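Local structure of N-terminal acetyltransferase B complex subunit MDM20 (Candida albicans, 5K04) at residues Val128-Phe133 and Phe151-Leu156. The protein serves as the non-catalytic subunit of the NatB N-terminal acetyltransferase complex, probably as the scaffold that supports the catalytic subunit. Numbering follows the deposited sequence.
Sequences VFNRIF and FSFHLL
S152 and N130 have the nearest CA atoms between segments 128-133 and 151-156, on helices 126-138 and 143-157, at 5.2 Å; a small residue suits so near an approach. S152 OG, set between the backbone N and carbonyl carbon, accepts a hydrogen bond from N130 ND2 at 3.1 Å, bent to 145° at the hydrogen and tilted from the amide plane. The same hydroxyl is also bonded to Y149 O, one turn back on its own helix. S152 CB, meanwhile, lies at the edge of the F133 ring, 3.5 Å from CD2. Next, F153 turns one ring face to N130 ND2, which stands 3.1 Å above its centre, the amide plane steep to the ring at 72°; a flat, electron-rich face suits an N-H group. L155 CD1 approaches the F129 ring obliquely, 4.4 Å from CD2, and F126 also touches L155. L156 crosses the N130 side chain at about a right angle, CD1 lying 3.7 Å from N130 CG; branched apolar ends suit both leucines to this buried face. The antiparallel course is consistent with helical-hairpin packing in TPR-like arrays. Chemically, one amide nitrogen donates to a hydroxyl and also rests against an aromatic face, so a polar asparagine is accommodated, its rotation probably restrained, within an otherwise largely apolar interface.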
loop_
_atom_site.group_PDB
_atom_site.type_symbol
_atom_site.label_atom_id
_atom_site.label_comp_id
_atom_site.label_asym_id
_atom_site.label_seq_id
_atom_site.Cartn_x
_atom_site.Cartn_y
_atom_site.Cartn_z
ATOM N N VAL A 128 -16.446 -17.982 -9.673
ATOM C CA VAL A 128 -17.540 -18.021 -8.710
ATOM C C VAL A 128 -18.394 -16.760 -8.818
ATOM O O VAL A 128 -19.623 -16.844 -8.892
ATOM C CB VAL A 128 -16.984 -18.228 -7.291
ATOM C CG1 VAL A 128 -17.993 -17.806 -6.257
ATOM C CG2 VAL A 128 -16.632 -19.690 -7.095
ATOM N N PHE A 129 -17.758 -15.577 -8.847
ATOM C CA PHE A 129 -18.500 -14.338 -9.063
ATOM C C PHE A 129 -19.416 -14.469 -10.272
ATOM O O PHE A 129 -20.612 -14.169 -10.207
ATOM C CB PHE A 129 -17.542 -13.161 -9.285
ATOM C CG PHE A 129 -16.940 -12.592 -8.031
ATOM C CD1 PHE A 129 -16.418 -13.414 -7.047
ATOM C CD2 PHE A 129 -16.848 -11.213 -7.865
ATOM C CE1 PHE A 129 -15.842 -12.878 -5.903
ATOM C CE2 PHE A 129 -16.277 -10.667 -6.724
ATOM C CZ PHE A 129 -15.772 -11.504 -5.741
ATOM N N ASN A 130 -18.846 -14.915 -11.394
ATOM C CA ASN A 130 -19.587 -15.032 -12.638
ATOM C C ASN A 130 -20.652 -16.119 -12.544
ATOM O O ASN A 130 -21.744 -15.974 -13.103
ATOM C CB ASN A 130 -18.608 -15.319 -13.776
ATOM C CG ASN A 130 -19.302 -15.684 -15.055
ATOM O OD1 ASN A 130 -19.619 -16.848 -15.297
ATOM N ND2 ASN A 130 -19.553 -14.679 -15.888
ATOM N N ARG A 131 -20.351 -17.204 -11.832
ATOM C CA ARG A 131 -21.362 -18.226 -11.601
ATOM C C ARG A 131 -22.494 -17.698 -10.724
ATOM O O ARG A 131 -23.670 -17.957 -10.998
ATOM C CB ARG A 131 -20.727 -19.471 -10.978
ATOM C CG ARG A 131 -21.719 -20.619 -10.812
ATOM C CD ARG A 131 -21.091 -21.968 -11.164
ATOM N NE ARG A 131 -20.061 -22.376 -10.212
ATOM C CZ ARG A 131 -18.770 -22.498 -10.502
ATOM N NH1 ARG A 131 -18.331 -22.254 -11.730
ATOM N NH2 ARG A 131 -17.918 -22.873 -9.559
ATOM N N ILE A 132 -22.162 -16.958 -9.663
ATOM C CA ILE A 132 -23.202 -16.381 -8.814
ATOM C C ILE A 132 -24.080 -15.453 -9.629
ATOM O O ILE A 132 -25.314 -15.527 -9.587
ATOM C CB ILE A 132 -22.582 -15.628 -7.628
ATOM C CG1 ILE A 132 -21.887 -16.612 -6.698
ATOM C CG2 ILE A 132 -23.661 -14.812 -6.905
ATOM C CD1 ILE A 132 -21.001 -15.933 -5.667
ATOM N N PHE A 133 -23.443 -14.566 -10.388
ATOM C CA PHE A 133 -24.168 -13.601 -11.187
ATOM C C PHE A 133 -24.998 -14.274 -12.275
ATOM O O PHE A 133 -26.060 -13.765 -12.646
ATOM C CB PHE A 133 -23.165 -12.604 -11.764
ATOM C CG PHE A 133 -22.466 -11.783 -10.710
ATOM C CD1 PHE A 133 -23.011 -11.648 -9.443
ATOM C CD2 PHE A 133 -21.278 -11.140 -10.978
ATOM C CE1 PHE A 133 -22.373 -10.886 -8.457
ATOM C CE2 PHE A 133 -20.637 -10.377 -10.002
ATOM C CZ PHE A 133 -21.184 -10.260 -8.741
ATOM N N PHE A 151 -20.087 -7.475 -16.257
ATOM C CA PHE A 151 -18.822 -7.011 -15.703
ATOM C C PHE A 151 -17.967 -8.182 -15.224
ATOM O O PHE A 151 -16.737 -8.153 -15.361
ATOM C CB PHE A 151 -19.098 -6.017 -14.566
ATOM C CG PHE A 151 -17.857 -5.387 -14.003
ATOM C CD1 PHE A 151 -17.106 -4.501 -14.760
ATOM C CD2 PHE A 151 -17.447 -5.686 -12.714
ATOM C CE1 PHE A 151 -15.958 -3.924 -14.230
ATOM C CE2 PHE A 151 -16.315 -5.110 -12.182
ATOM C CZ PHE A 151 -15.565 -4.229 -12.941
ATOM N N SER A 152 -18.608 -9.234 -14.704
ATOM C CA SER A 152 -17.878 -10.394 -14.207
ATOM C C SER A 152 -17.156 -11.127 -15.331
ATOM O O SER A 152 -16.181 -11.835 -15.062
ATOM C CB SER A 152 -18.829 -11.344 -13.470
ATOM O OG SER A 152 -19.728 -11.994 -14.357
ATOM N N PHE A 153 -17.612 -10.969 -16.583
ATOM C CA PHE A 153 -16.911 -11.584 -17.710
ATOM C C PHE A 153 -15.614 -10.857 -18.017
ATOM O O PHE A 153 -14.619 -11.484 -18.397
ATOM C CB PHE A 153 -17.799 -11.601 -18.949
ATOM C CG PHE A 153 -18.780 -12.721 -18.962
ATOM C CD1 PHE A 153 -18.354 -14.026 -19.140
ATOM C CD2 PHE A 153 -20.132 -12.479 -18.761
ATOM C CE1 PHE A 153 -19.264 -15.090 -19.127
ATOM C CE2 PHE A 153 -21.050 -13.522 -18.753
ATOM C CZ PHE A 153 -20.616 -14.836 -18.937
ATOM N N HIS A 154 -15.618 -9.538 -17.854
ATOM C CA HIS A 154 -14.382 -8.771 -17.906
ATOM C C HIS A 154 -13.411 -9.199 -16.810
ATOM O O HIS A 154 -12.210 -9.353 -17.062
ATOM C CB HIS A 154 -14.684 -7.285 -17.769
ATOM C CG HIS A 154 -13.478 -6.480 -17.420
ATOM N ND1 HIS A 154 -12.410 -6.340 -18.278
ATOM C CD2 HIS A 154 -13.154 -5.799 -16.299
ATOM C CE1 HIS A 154 -11.488 -5.586 -17.710
ATOM N NE2 HIS A 154 -11.914 -5.246 -16.507
ATOM N N LEU A 155 -13.910 -9.350 -15.574
ATOM C CA LEU A 155 -13.073 -9.813 -14.470
ATOM C C LEU A 155 -12.393 -11.128 -14.810
ATOM O O LEU A 155 -11.191 -11.294 -14.571
ATOM C CB LEU A 155 -13.907 -9.972 -13.209
ATOM C CG LEU A 155 -14.457 -8.687 -12.581
ATOM C CD1 LEU A 155 -15.129 -9.049 -11.255
ATOM C CD2 LEU A 155 -13.343 -7.624 -12.370
ATOM N N LEU A 156 -13.159 -12.071 -15.378
ATOM C CA LEU A 156 -12.615 -13.368 -15.777
ATOM C C LEU A 156 -11.560 -13.209 -16.857
ATOM O O LEU A 156 -10.500 -13.840 -16.803
ATOM C CB LEU A 156 -13.732 -14.268 -16.302
ATOM C CG LEU A 156 -14.603 -15.038 -15.336
ATOM C CD1 LEU A 156 -15.723 -15.728 -16.119
ATOM C CD2 LEU A 156 -13.746 -16.045 -14.573
#